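Local coordinates for periplasmic solute binding protein (Pectobacterium atrosepticum, PDB 4RY1), which probably binds a sugar in the periplasm and delivers it to an ABC-type transporter, as solute-binding proteins of its family do, at residues A[176-182]-A[277-283]; A[184-190]-A[362-368]. One frame throughout, in Å; residues are numbered along the deposited sequence.

Contact 1: A[176-182]-A[277-283]; sequences RSYMAQK and AKDSGLT
The loop 277-283 runs along the last turns of helix 169-183, bringing the CA atoms of Ser177 and Gly281 to 4.5 Å, and Lys278 N donates a nearly straight bond to Gln181 O (2.9 Å, 165° at the hydrogen). Gln181 CG lies 3.3 Å from Asp279 O, and the chain, extended beyond CG (chi2 178°), carries NE2 to Ser280 O at 3.0 Å, above that carbonyl's plane; NE2 also bonds Ile272 O, and OE1 turns to Trp138 NE1 and Ile274 N. The loop bends through an Asx turn, Gly281 N to Asp279 OD2, overlapped by an ST turn, Leu282 N to Ser280 OG, and so leads into strand 284-292 of the large sheet; Asp279 OD2 also bonds Ser360 OG, and Ser280 OG bonds Pro358 O. Gly281, at positive phi, lies against Ala180 CB and is flanked by Ser177 OG and Gln181 CG. Two hydroxyls grip Gly281 O from opposite faces of its plane: Ser177 OG at 2.7 Å and Thr283 OG1 at 2.9 Å. Ser177 OG also bonds a glycerol, probably from crystallisation. Arg176 NH1 donates to a water that donates to Leu282 O, while the arginine's main partner is Asp186.

Contact 2: A[184-190]-A[362-368]; sequences GIDMIDE and VAVSPFM
Glu190 reaches across to the turn at Ser365-Phe367, and Ser365 OG donates to its OE2 over 2.7 Å, on the anti side of the carboxylate and 31° out of its plane. Followed outward from CB, the glutamate chain first brings CG to 3.9 Å from Phe367 CD2. It stays extended beyond that atom (chi2 -175°), which carries CD to the ring's edge, 3.8 Å from Phe367 CE2, with the carboxylate and ring planes almost perpendicular at 89°. At the tip the oxygens divide: OE2 takes the serine hydroxyl and also lies near Pro366 CD, whereas OE1 forms a salt bridge with Arg74.

Ser365 OG works in two directions, since it also accepts from Phe367 N in an ST turn that opens the 3-10 segment 366-368. An Asx turn answers it on the other segment, where Ile188 N donates to Asp186 OD2 from well above the carboxylate plane. The same OD2 accepts from a water whose oxygen is the acceptor for Ser365 N, bridging the two turns. Asp186 OD1 lies 3.3 Å from Ala363 O; both are acceptors, and Arg176 serves both, its NH2 probably donating to Ala363 O.

Apolar groups fill in around these bonds. Ile188 CG1 rests on Ser365 CB at 3.7 Å, and Val362 CG1 packs 3.8 Å from Asp186 CB. Met187 SD approaches Met368 CE in one of two conformers of Met368, so this contact is doubtful.

Leu406 of helix 391-409 touches both Ile188 and Phe367, Pro70 and Arg74 of helix 69-74 cover Pro366 and Phe367, and helix 169-183 packs on Met187 and Met368, so that strand 188-189 and the lead-in to helix 371-385 meet among three helices.

Overall arrangement
Contact 1 and contact 2 lie side by side, their centres about 11 Å apart, and draw on consecutive parts of the chain: helix 169-183 serves contact 1 and the residues just after it contact 2. Arg176 ties them together, with NE salt-bridged to Asp186 OD1 at 2.7 Å and NH2 probably hydrogen-bonded to Ala363 O, while Asp279 packs on Val362. Contact 1 is the more buried, and its direct bonds run to backbone carbonyls. Contact 2 is partly buried and mixes apolar packing with a serine-carboxylate bond and a bridging water. One joins the helix to the loop entering strand 284-292, the other joins strand 188-189 to the segment before helix 371-385.

Contact 1: A[176-182]-A[277-283]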
loop_
_atom_site.group_PDB
_atom_site.type_symbol
_atom_site.label_atom_id
_atom_site.label_comp_id
_atom_site.label_asym_id
_atom_site.label_seq_id
_atom_site.Cartn_x
_atom_site.Cartn_y
_atom_site.Cartn_z
ATOM N N ARG A 176 6.001 8.434 9.780
ATOM C CA ARG A 176 6.427 7.219 10.497
ATOM C C ARG A 176 7.837 6.790 10.086
ATOM O O ARG A 176 8.649 6.380 10.940
ATOM C CB ARG A 176 5.451 6.075 10.239
ATOM C CG ARG A 176 5.833 4.815 10.999
ATOM C CD ARG A 176 5.966 3.632 10.090
ATOM N NE ARG A 176 6.503 2.434 10.722
ATOM C CZ ARG A 176 7.566 1.784 10.284
ATOM N NH1 ARG A 176 8.182 2.165 9.177
ATOM N NH2 ARG A 176 7.992 0.704 10.930
ATOM N N SER A 177 8.134 6.865 8.790
ATOM C CA SER A 177 9.441 6.463 8.273
ATOM C C SER A 177 10.523 7.414 8.821
ATOM O O SER A 177 11.583 6.980 9.310
ATOM C CB SER A 177 9.425 6.435 6.729
ATOM O OG SER A 177 10.600 5.892 6.172
ATOM N N TYR A 178 10.228 8.709 8.770
ATOM C CA TYR A 178 11.095 9.729 9.372
ATOM C C TYR A 178 11.401 9.430 10.846
ATOM O O TYR A 178 12.559 9.447 11.283
ATOM C CB TYR A 178 10.447 11.114 9.259
ATOM C CG TYR A 178 11.172 12.222 10.005
ATOM C CD1 TYR A 178 12.305 12.828 9.461
ATOM C CD2 TYR A 178 10.699 12.697 11.235
ATOM C CE1 TYR A 178 12.961 13.850 10.128
ATOM C CE2 TYR A 178 11.343 13.733 11.898
ATOM C CZ TYR A 178 12.476 14.301 11.340
ATOM O OH TYR A 178 13.154 15.319 11.986
ATOM N N MET A 179 10.350 9.165 11.603
ATOM C CA MET A 179 10.485 8.914 13.043
ATOM C C MET A 179 11.209 7.605 13.344
ATOM O O MET A 179 11.902 7.485 14.357
ATOM C CB MET A 179 9.126 8.940 13.731
ATOM C CG MET A 179 8.402 10.279 13.639
ATOM S SD MET A 179 9.096 11.680 14.619
ATOM C CE MET A 179 8.572 11.188 16.270
ATOM N N ALA A 180 11.065 6.629 12.455
ATOM C CA ALA A 180 11.798 5.359 12.617
ATOM C C ALA A 180 13.296 5.590 12.404
ATOM O O ALA A 180 14.131 5.041 13.126
ATOM C CB ALA A 180 11.288 4.305 11.662
ATOM N N GLN A 181 13.621 6.395 11.400
ATOM C CA GLN A 181 15.011 6.795 11.141
ATOM C C GLN A 181 15.615 7.545 12.307
ATOM O O GLN A 181 16.763 7.314 12.688
ATOM C CB GLN A 181 15.083 7.682 9.917
ATOM C CG GLN A 181 14.761 6.933 8.645
ATOM C CD GLN A 181 14.779 7.840 7.442
ATOM O OE1 GLN A 181 15.054 9.031 7.550
ATOM N NE2 GLN A 181 14.486 7.284 6.286
ATOM N N LYS A 182 14.819 8.450 12.862
ATOM C CA LYS A 182 15.298 9.344 13.936
ATOM C C LYS A 182 15.470 8.648 15.277
ATOM O O LYS A 182 16.444 8.859 15.998
ATOM C CB LYS A 182 14.325 10.504 14.148
ATOM C CG LYS A 182 14.793 11.477 15.219
ATOM C CD LYS A 182 14.240 12.859 14.986
ATOM C CE LYS A 182 15.032 13.878 15.786
ATOM N NZ LYS A 182 14.134 14.897 16.374
ATOM N N ALA A 277 21.108 8.029 10.300
ATOM C CA ALA A 277 19.876 7.402 10.758
ATOM C C ALA A 277 20.144 6.105 11.491
ATOM O O ALA A 277 21.055 5.357 11.158
ATOM C CB ALA A 277 18.940 7.127 9.584
ATOM N N LYS A 278 19.267 5.819 12.428
ATOM C CA LYS A 278 19.360 4.606 13.255
ATOM C C LYS A 278 18.766 3.385 12.563
ATOM O O LYS A 278 19.067 2.229 12.891
ATOM C CB LYS A 278 18.619 4.814 14.563
ATOM C CG LYS A 278 19.095 5.996 15.385
ATOM C CD LYS A 278 18.588 5.834 16.810
ATOM C CE LYS A 278 18.699 7.083 17.680
ATOM N NZ LYS A 278 19.893 7.088 18.572
ATOM N N ASP A 279 17.891 3.673 11.622
ATOM C CA ASP A 279 17.145 2.665 10.877
ATOM C C ASP A 279 16.846 3.244 9.511
ATOM O O ASP A 279 16.760 4.457 9.368
ATOM C CB ASP A 279 15.833 2.348 11.563
ATOM C CG ASP A 279 15.167 1.115 10.991
ATOM O OD1 ASP A 279 15.614 -0.004 11.304
ATOM O OD2 ASP A 279 14.187 1.247 10.232
ATOM N N SER A 280 16.693 2.380 8.515
ATOM C CA SER A 280 16.373 2.847 7.165
ATOM C C SER A 280 14.959 3.413 7.072
ATOM O O SER A 280 14.675 4.253 6.215
ATOM C CB SER A 280 16.525 1.717 6.157
ATOM O OG SER A 280 15.519 0.742 6.361
ATOM N N GLY A 281 14.065 2.926 7.918
ATOM C CA GLY A 281 12.663 3.329 7.821
ATOM C C GLY A 281 11.968 2.769 6.589
ATOM O O GLY A 281 10.873 3.195 6.265
ATOM N N LEU A 282 12.600 1.803 5.919
ATOM C CA LEU A 282 12.013 1.143 4.745
ATOM C C LEU A 282 10.724 0.469 5.149
ATOM O O LEU A 282 10.674 -0.286 6.109
ATOM C CB LEU A 282 12.960 0.092 4.157
ATOM C CG LEU A 282 12.492 -0.655 2.906
ATOM C CD1 LEU A 282 12.313 0.322 1.764
ATOM C CD2 LEU A 282 13.428 -1.793 2.524
ATOM N N THR A 283 9.684 0.764 4.401
ATOM C CA THR A 283 8.312 0.404 4.803
ATOM C C THR A 283 7.724 -0.523 3.753
ATOM O O THR A 283 7.512 -0.130 2.610
ATOM C CB THR A 283 7.473 1.673 4.969
ATOM O OG1 THR A 283 8.121 2.504 5.946
ATOM C CG2 THR A 283 6.050 1.371 5.422
HETATM O O HOH W 1 10.232 0.398 8.750
#

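Contact 2: A[184-190]-A[362-368]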
loop_
_atom_site.group_PDB
_atom_site.type_symbol
_atom_site.label_atom_id
_atom_site.label_comp_id
_atom_site.label_asym_id
_atom_site.label_seq_id
_atom_site.Cartn_x
_atom_site.Cartn_y
_atom_site.Cartn_z
ATOM N N GLY A 184 14.324 5.037 15.831
ATOM C CA GLY A 184 14.382 3.573 15.808
ATOM C C GLY A 184 13.206 2.896 16.489
ATOM O O GLY A 184 13.329 1.748 16.956
ATOM N N ILE A 185 12.067 3.589 16.553
ATOM C CA ILE A 185 10.838 3.019 17.101
ATOM C C ILE A 185 9.695 3.183 16.096
ATOM O O ILE A 185 9.761 4.041 15.202
ATOM C CB ILE A 185 10.436 3.610 18.474
ATOM C CG1 ILE A 185 10.017 5.078 18.382
ATOM C CG2 ILE A 185 11.596 3.465 19.447
ATOM C CD1 ILE A 185 9.137 5.510 19.542
ATOM N N ASP A 186 8.663 2.353 16.265
ATOM C CA ASP A 186 7.439 2.406 15.462
ATOM C C ASP A 186 6.415 3.299 16.156
ATOM O O ASP A 186 6.551 3.659 17.317
ATOM C CB ASP A 186 6.847 0.999 15.247
ATOM C CG ASP A 186 5.655 1.000 14.279
ATOM O OD1 ASP A 186 5.743 1.694 13.246
ATOM O OD2 ASP A 186 4.612 0.391 14.604
ATOM N N MET A 187 5.405 3.686 15.385
ATOM C CA MET A 187 4.249 4.450 15.844
ATOM C C MET A 187 3.317 3.696 16.811
ATOM O O MET A 187 2.661 4.320 17.641
ATOM C CB MET A 187 3.480 4.893 14.574
ATOM C CG MET A 187 2.271 5.793 14.738
ATOM S SD MET A 187 1.490 6.115 13.115
ATOM C CE MET A 187 2.785 7.142 12.440
ATOM N N ILE A 188 3.254 2.360 16.687
ATOM C CA ILE A 188 2.283 1.532 17.452
ATOM C C ILE A 188 3.011 0.635 18.467
ATOM O O ILE A 188 4.015 0.010 18.131
ATOM C CB ILE A 188 1.443 0.606 16.531
ATOM C CG1 ILE A 188 0.845 1.378 15.346
ATOM C CG2 ILE A 188 0.384 -0.161 17.326
ATOM C CD1 ILE A 188 -0.182 2.410 15.750
ATOM N N ASP A 189 2.479 0.590 19.684
ATOM C CA ASP A 189 2.857 -0.403 20.707
ATOM C C ASP A 189 1.700 -1.380 20.850
ATOM O O ASP A 189 0.748 -1.100 21.569
ATOM C CB ASP A 189 3.168 0.256 22.072
ATOM C CG ASP A 189 3.773 -0.722 23.065
ATOM O OD1 ASP A 189 3.453 -1.928 22.990
ATOM O OD2 ASP A 189 4.554 -0.296 23.935
ATOM N N GLU A 190 1.773 -2.518 20.159
ATOM C CA GLU A 190 0.656 -3.467 20.182
ATOM C C GLU A 190 0.410 -4.088 21.565
ATOM O O GLU A 190 -0.738 -4.289 21.964
ATOM C CB GLU A 190 0.822 -4.547 19.128
ATOM C CG GLU A 190 0.779 -3.964 17.721
ATOM C CD GLU A 190 0.826 -5.012 16.629
ATOM O OE1 GLU A 190 0.499 -6.188 16.912
ATOM O OE2 GLU A 190 1.180 -4.647 15.480
ATOM N N VAL A 362 12.542 -2.006 12.338
ATOM C CA VAL A 362 11.410 -1.411 13.031
ATOM C C VAL A 362 10.143 -1.935 12.338
ATOM O O VAL A 362 9.861 -1.592 11.189
ATOM C CB VAL A 362 11.462 0.128 12.991
ATOM C CG1 VAL A 362 10.281 0.747 13.724
ATOM C CG2 VAL A 362 12.759 0.642 13.593
ATOM N N ALA A 363 9.380 -2.752 13.059
ATOM C CA ALA A 363 8.186 -3.394 12.514
ATOM C C ALA A 363 7.142 -2.386 12.059
ATOM O O ALA A 363 6.978 -1.340 12.667
ATOM C CB ALA A 363 7.570 -4.316 13.567
ATOM N N VAL A 364 6.431 -2.760 10.995
ATOM C CA VAL A 364 5.263 -2.052 10.502
ATOM C C VAL A 364 4.050 -2.773 11.103
ATOM O O VAL A 364 3.912 -3.993 10.949
ATOM C CB VAL A 364 5.218 -2.072 8.956
ATOM C CG1 VAL A 364 3.958 -1.400 8.428
ATOM C CG2 VAL A 364 6.482 -1.419 8.390
ATOM N N SER A 365 3.207 -2.022 11.802
ATOM C CA SER A 365 2.012 -2.555 12.432
ATOM C C SER A 365 0.840 -2.421 11.491
ATOM O O SER A 365 0.638 -1.353 10.902
ATOM C CB SER A 365 1.679 -1.772 13.694
ATOM O OG SER A 365 0.515 -2.296 14.274
ATOM N N PRO A 366 0.028 -3.479 11.364
ATOM C CA PRO A 366 -1.173 -3.291 10.549
ATOM C C PRO A 366 -2.108 -2.218 11.121
ATOM O O PRO A 366 -2.972 -1.675 10.392
ATOM C CB PRO A 366 -1.816 -4.674 10.583
ATOM C CG PRO A 366 -1.343 -5.299 11.854
ATOM C CD PRO A 366 0.076 -4.823 11.978
ATOM N N PHE A 367 -1.970 -1.939 12.419
ATOM C CA PHE A 367 -2.860 -0.975 13.063
ATOM C C PHE A 367 -2.599 0.466 12.657
ATOM O O PHE A 367 -3.476 1.308 12.821
ATOM C CB PHE A 367 -2.811 -1.151 14.575
ATOM C CG PHE A 367 -3.298 -2.499 15.009
ATOM C CD1 PHE A 367 -4.646 -2.825 14.926
ATOM C CD2 PHE A 367 -2.415 -3.455 15.456
ATOM C CE1 PHE A 367 -5.092 -4.088 15.271
ATOM C CE2 PHE A 367 -2.853 -4.704 15.830
ATOM C CZ PHE A 367 -4.195 -5.025 15.738
ATOM N N MET A 368 -1.413 0.741 12.111
ATOM C CA MET A 368 -1.134 2.073 11.545
ATOM C C MET A 368 -2.087 2.406 10.396
ATOM O O MET A 368 -2.368 3.591 10.135
ATOM C CB MET A 368 0.348 2.233 11.160
ATOM C CG MET A 368 0.771 1.782 9.762
ATOM S SD MET A 368 2.441 2.303 9.274
ATOM C CE MET A 368 2.243 4.020 9.697
HETATM O O HOH W 2 3.267 0.729 12.047
#